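Local atomic coordinates of Serine/threonine-protein kinase pelle (Drosophila melanogaster, PDB entry 1D2Z), a protein that phosphorylates serine and threonine residues in Toll receptor signalling that sets embryonic dorsoventral polarity, its death domain, described here, binding the death domain of Tube. Residues Q36-V41 with L83-L89; V77-F81 with I96-V100. Numbering follows the deposited sequence.

Contact 1 (Q36-V41 with L83-L89); sequences QLATAV and LFKKLKL
A single methyl, CD2 of L37, meets four residues of the opposing segment at once. The setting is the death domain, a six-helix bundle. Segment 36-41 is the last turn of helix 34-40 plus V41; 83-89 is the end of helix 77-86 and the turn L87-L89 after it. The backbones come nearest at L37 and L83, with 7.9 Å between their CA atoms. The interface is mainly apolar side-chain packing, without hydrogen bonds between the segments.

Helix 77-86 stops in a Schellman motif. K88 is its C-prime residue, with phi/psi of 48/45. L89 N donates a hydrogen bond to F84 O (2.8 Å), and K88 N one to K85 O (3.1 Å). L89 then takes the N-cap position of helix 90-95. L87 follows L83 by one helical turn, and the Schellman turn brings L89 to the same partner, L37.

L83, tp, places CD1 3.9 Å from A40 CB, and its CD1 and CD2 both lie 3.9 Å from V41 CG1. The small A40 also receives L87 CD2 on its CB at 4.1 Å. At the exposed border, Q36 extends its tt chain so that NE2 lies 3.6 Å from L87 CD2. F65 of helix 61-73 packs on both L37 and V41. L37, mt, sends CD2 into the cluster: this L37 CD2 lies 3.7 Å from L87 CD1, 3.8 Å from L83 CD2, 4.2 Å from L89 CD1 and, at the ring edge, 4.2 Å from F84 CE1.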
loop_
_atom_site.group_PDB
_atom_site.type_symbol
_atom_site.label_atom_id
_atom_site.label_comp_id
_atom_site.label_asym_id
_atom_site.label_seq_id
_atom_site.Cartn_x
_atom_site.Cartn_y
_atom_site.Cartn_z
ATOM N N GLN A 36 8.957 14.851 -11.627
ATOM C CA GLN A 36 8.140 15.926 -11.091
ATOM C C GLN A 36 6.977 15.318 -10.291
ATOM O O GLN A 36 6.636 15.803 -9.211
ATOM C CB GLN A 36 7.617 16.798 -12.236
ATOM C CG GLN A 36 7.089 18.145 -11.810
ATOM C CD GLN A 36 6.769 19.045 -12.993
ATOM O OE1 GLN A 36 7.456 19.017 -14.019
ATOM N NE2 GLN A 36 5.724 19.851 -12.855
ATOM N N LEU A 37 6.385 14.244 -10.819
ATOM C CA LEU A 37 5.286 13.567 -10.139
ATOM C C LEU A 37 5.779 12.981 -8.809
ATOM O O LEU A 37 5.162 13.188 -7.766
ATOM C CB LEU A 37 4.716 12.441 -11.018
ATOM C CG LEU A 37 3.966 12.821 -12.302
ATOM C CD1 LEU A 37 3.728 11.574 -13.155
ATOM C CD2 LEU A 37 2.649 13.501 -11.958
ATOM N N ALA A 38 6.897 12.264 -8.861
ATOM C CA ALA A 38 7.484 11.633 -7.685
ATOM C C ALA A 38 7.850 12.650 -6.611
ATOM O O ALA A 38 7.595 12.431 -5.428
ATOM C CB ALA A 38 8.708 10.825 -8.079
ATOM N N THR A 39 8.418 13.775 -7.032
ATOM C CA THR A 39 8.806 14.819 -6.086
ATOM C C THR A 39 7.582 15.468 -5.446
ATOM O O THR A 39 7.556 15.690 -4.233
ATOM C CB THR A 39 9.688 15.902 -6.755
ATOM O OG1 THR A 39 10.883 15.292 -7.255
ATOM C CG2 THR A 39 10.064 16.996 -5.747
ATOM N N ALA A 40 6.554 15.713 -6.259
ATOM C CA ALA A 40 5.327 16.346 -5.789
ATOM C C ALA A 40 4.598 15.572 -4.691
ATOM O O ALA A 40 3.952 16.174 -3.834
ATOM C CB ALA A 40 4.382 16.613 -6.960
ATOM N N VAL A 41 4.646 14.243 -4.754
ATOM C CA VAL A 41 3.985 13.417 -3.738
ATOM C C VAL A 41 4.996 12.928 -2.700
ATOM O O VAL A 41 4.667 12.151 -1.809
ATOM C CB VAL A 41 3.246 12.207 -4.365
ATOM C CG1 VAL A 41 2.231 12.691 -5.391
ATOM C CG2 VAL A 41 4.234 11.248 -4.994
ATOM N N LEU A 83 -3.585 15.904 -8.538
ATOM C CA LEU A 83 -2.134 15.994 -8.667
ATOM C C LEU A 83 -1.791 16.647 -9.997
ATOM O O LEU A 83 -0.926 17.522 -10.066
ATOM C CB LEU A 83 -1.485 14.611 -8.587
ATOM C CG LEU A 83 0.021 14.530 -8.884
ATOM C CD1 LEU A 83 0.828 15.370 -7.891
ATOM C CD2 LEU A 83 0.482 13.077 -8.847
ATOM N N PHE A 84 -2.452 16.196 -11.060
ATOM C CA PHE A 84 -2.228 16.757 -12.386
ATOM C C PHE A 84 -2.570 18.249 -12.343
ATOM O O PHE A 84 -1.832 19.082 -12.874
ATOM C CB PHE A 84 -3.110 16.053 -13.425
ATOM C CG PHE A 84 -2.728 14.624 -13.694
ATOM C CD1 PHE A 84 -1.419 14.185 -13.497
ATOM C CD2 PHE A 84 -3.672 13.722 -14.186
ATOM C CE1 PHE A 84 -1.056 12.868 -13.795
ATOM C CE2 PHE A 84 -3.321 12.406 -14.487
ATOM C CZ PHE A 84 -2.010 11.977 -14.291
ATOM N N LYS A 85 -3.671 18.573 -11.670
ATOM C CA LYS A 85 -4.123 19.957 -11.549
ATOM C C LYS A 85 -3.067 20.823 -10.866
ATOM O O LYS A 85 -2.778 21.932 -11.322
ATOM C CB LYS A 85 -5.443 20.028 -10.776
ATOM C CG LYS A 85 -6.030 21.432 -10.665
ATOM C CD LYS A 85 -7.325 21.432 -9.868
ATOM C CE LYS A 85 -7.925 22.838 -9.753
ATOM N NZ LYS A 85 -7.092 23.778 -8.944
ATOM N N LYS A 86 -2.466 20.292 -9.801
ATOM C CA LYS A 86 -1.435 21.015 -9.059
ATOM C C LYS A 86 -0.185 21.239 -9.904
ATOM O O LYS A 86 0.461 22.281 -9.801
ATOM C CB LYS A 86 -1.079 20.272 -7.759
ATOM C CG LYS A 86 -0.001 20.968 -6.928
ATOM C CD LYS A 86 -0.042 20.585 -5.449
ATOM C CE LYS A 86 0.489 19.187 -5.186
ATOM N NZ LYS A 86 0.553 18.939 -3.714
ATOM N N LEU A 87 0.145 20.268 -10.752
ATOM C CA LEU A 87 1.317 20.376 -11.611
ATOM C C LEU A 87 0.960 20.948 -12.985
ATOM O O LEU A 87 1.789 20.959 -13.896
ATOM C CB LEU A 87 1.969 19.002 -11.781
ATOM C CG LEU A 87 2.581 18.346 -10.540
ATOM C CD1 LEU A 87 3.136 16.974 -10.904
ATOM C CD2 LEU A 87 3.680 19.234 -9.970
ATOM N N LYS A 88 -0.261 21.465 -13.100
ATOM C CA LYS A 88 -0.794 22.025 -14.344
ATOM C C LYS A 88 -0.606 21.161 -15.595
ATOM O O LYS A 88 -0.193 21.639 -16.654
ATOM C CB LYS A 88 -0.358 23.486 -14.577
ATOM C CG LYS A 88 1.097 23.824 -14.298
ATOM C CD LYS A 88 1.400 25.278 -14.648
ATOM C CE LYS A 88 0.445 26.247 -13.954
ATOM N NZ LYS A 88 0.554 26.228 -12.466
ATOM N N LEU A 89 -0.889 19.869 -15.440
ATOM C CA LEU A 89 -0.813 18.910 -16.538
ATOM C C LEU A 89 -2.255 18.758 -17.031
ATOM O O LEU A 89 -2.911 17.744 -16.792
ATOM C CB LEU A 89 -0.250 17.577 -16.037
ATOM C CG LEU A 89 1.189 17.648 -15.513
ATOM C CD1 LEU A 89 1.588 16.335 -14.854
ATOM C CD2 LEU A 89 2.142 18.001 -16.652
#

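Contact 2 (V77-F81 with I96-V100)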
loop_
_atom_site.group_PDB
_atom_site.type_symbol
_atom_site.label_atom_id
_atom_site.label_comp_id
_atom_site.label_asym_id
_atom_site.label_seq_id
_atom_site.Cartn_x
_atom_site.Cartn_y
_atom_site.Cartn_z
ATOM N N VAL A 77 -8.643 7.948 -8.722
ATOM C CA VAL A 77 -8.455 8.705 -9.948
ATOM C C VAL A 77 -8.663 10.192 -9.659
ATOM O O VAL A 77 -7.993 11.038 -10.245
ATOM C CB VAL A 77 -9.421 8.234 -11.070
ATOM C CG1 VAL A 77 -9.207 9.049 -12.323
ATOM C CG2 VAL A 77 -9.182 6.770 -11.385
ATOM N N GLN A 78 -9.568 10.511 -8.736
ATOM C CA GLN A 78 -9.804 11.913 -8.399
ATOM C C GLN A 78 -8.540 12.535 -7.798
ATOM O O GLN A 78 -8.168 13.658 -8.143
ATOM C CB GLN A 78 -10.982 12.066 -7.434
ATOM C CG GLN A 78 -11.314 13.523 -7.135
ATOM C CD GLN A 78 -12.495 13.688 -6.204
ATOM O OE1 GLN A 78 -12.369 14.261 -5.125
ATOM N NE2 GLN A 78 -13.656 13.202 -6.625
ATOM N N THR A 79 -7.862 11.791 -6.930
ATOM C CA THR A 79 -6.636 12.286 -6.310
ATOM C C THR A 79 -5.557 12.473 -7.379
ATOM O O THR A 79 -4.794 13.434 -7.334
ATOM C CB THR A 79 -6.168 11.353 -5.169
ATOM O OG1 THR A 79 -7.200 11.293 -4.177
ATOM C CG2 THR A 79 -4.892 11.880 -4.509
ATOM N N LEU A 80 -5.553 11.587 -8.375
ATOM C CA LEU A 80 -4.610 11.671 -9.488
ATOM C C LEU A 80 -4.931 12.939 -10.299
ATOM O O LEU A 80 -4.029 13.663 -10.729
ATOM C CB LEU A 80 -4.731 10.429 -10.379
ATOM C CG LEU A 80 -3.820 10.373 -11.608
ATOM C CD1 LEU A 80 -2.338 10.355 -11.181
ATOM C CD2 LEU A 80 -4.157 9.137 -12.425
ATOM N N PHE A 81 -6.223 13.191 -10.490
ATOM C CA PHE A 81 -6.711 14.369 -11.208
ATOM C C PHE A 81 -6.195 15.633 -10.494
ATOM O O PHE A 81 -5.652 16.539 -11.131
ATOM C CB PHE A 81 -8.246 14.335 -11.227
ATOM C CG PHE A 81 -8.882 15.382 -12.107
ATOM C CD1 PHE A 81 -8.982 15.190 -13.486
ATOM C CD2 PHE A 81 -9.423 16.540 -11.551
ATOM C CE1 PHE A 81 -9.617 16.138 -14.299
ATOM C CE2 PHE A 81 -10.062 17.495 -12.355
ATOM C CZ PHE A 81 -10.157 17.290 -13.731
ATOM N N ILE A 96 -8.219 11.659 -18.344
ATOM C CA ILE A 96 -8.937 10.909 -17.316
ATOM C C ILE A 96 -10.241 11.575 -16.874
ATOM O O ILE A 96 -10.835 11.169 -15.873
ATOM C CB ILE A 96 -8.062 10.654 -16.054
ATOM C CG1 ILE A 96 -7.534 11.973 -15.483
ATOM C CG2 ILE A 96 -6.934 9.690 -16.380
ATOM C CD1 ILE A 96 -6.941 11.834 -14.081
ATOM N N LYS A 97 -10.711 12.558 -17.640
ATOM C CA LYS A 97 -11.941 13.271 -17.290
ATOM C C LYS A 97 -13.163 12.371 -17.177
ATOM O O LYS A 97 -14.049 12.625 -16.368
ATOM C CB LYS A 97 -12.232 14.394 -18.295
ATOM C CG LYS A 97 -12.689 13.913 -19.667
ATOM C CD LYS A 97 -12.814 15.069 -20.658
ATOM C CE LYS A 97 -13.068 14.566 -22.075
ATOM N NZ LYS A 97 -14.352 13.794 -22.179
ATOM N N ASP A 98 -13.178 11.297 -17.959
ATOM C CA ASP A 98 -14.306 10.369 -17.977
ATOM C C ASP A 98 -14.423 9.460 -16.752
ATOM O O ASP A 98 -15.443 8.790 -16.568
ATOM C CB ASP A 98 -14.270 9.541 -19.267
ATOM C CG ASP A 98 -14.182 10.413 -20.518
ATOM O OD1 ASP A 98 -14.855 11.466 -20.563
ATOM O OD2 ASP A 98 -13.437 10.049 -21.455
ATOM N N TYR A 99 -13.393 9.458 -15.906
ATOM C CA TYR A 99 -13.376 8.631 -14.696
ATOM C C TYR A 99 -13.433 9.491 -13.442
ATOM O O TYR A 99 -13.161 9.029 -12.332
ATOM C CB TYR A 99 -12.127 7.758 -14.687
ATOM C CG TYR A 99 -12.096 6.785 -15.835
ATOM C CD1 TYR A 99 -12.715 5.540 -15.731
ATOM C CD2 TYR A 99 -11.487 7.122 -17.042
ATOM C CE1 TYR A 99 -12.734 4.653 -16.803
ATOM C CE2 TYR A 99 -11.499 6.246 -18.120
ATOM C CZ TYR A 99 -12.126 5.013 -17.995
ATOM O OH TYR A 99 -12.153 4.146 -19.057
ATOM N N VAL A 100 -13.793 10.750 -13.645
ATOM C CA VAL A 100 -13.909 11.737 -12.582
ATOM C C VAL A 100 -15.255 12.434 -12.787
ATOM O O VAL A 100 -15.811 12.401 -13.889
ATOM C CB VAL A 100 -12.751 12.765 -12.683
ATOM C CG1 VAL A 100 -12.989 13.936 -11.783
ATOM C CG2 VAL A 100 -11.422 12.101 -12.330
#
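I96 and V100 point their side chains at the first turn of helix 77-86. I96 is pt, which extends its CD1 to the helix. I96 CD1 lies 3.8 Å from F81 CA, 4.0 Å from V77 CG1 and 4.2 Å from L80 CD2. V77 is t, and its CG1 also meets V100 CG2 at 3.8 Å and Y99 CB at 4.0 Å. F81 is t with chi2 of 81°. V100 CG1 lies over one face of its ring, while I96 CD1 is at the edge, 4.0 Å from F81 CD1. V100 is also t, and its CG2 reaches F81 CB at 4.0 Å. Y99 starts toward the helix, but its m rotamer leads the ring away. K97 points away and pairs with its neighbour: K97 NZ forms a salt bridge to D98 OD1 at 2.9 Å. L24 of helix 18-31 packs on both L80 and I96. This is core packing of the death-domain six-helix bundle, with the segment after helix 90-95 folded back on helix 77-86.

How the contacts relate
From the N terminus, the chain first passes 36-41 on helix 34-40. It runs through helices 45-56 and 61-73 to 77-81, where contact 2 begins. Contact 1 closes its long loop at 83-89, on the same helix 77-86. Helix 90-95 follows, and 96-100 closes the short loop of contact 2. The segments alternate, so the two loops cross. Helix 77-86 is shared: its start holds the segment after helix 90-95, and its end meets helix 34-40. The centres are 14 Å apart, yet the contacts touch where F84 CE2 packs 3.7 Å from I96 CD1. The death domain of Tube packs on both contacts, its I147 on L83 and its L149 on F81.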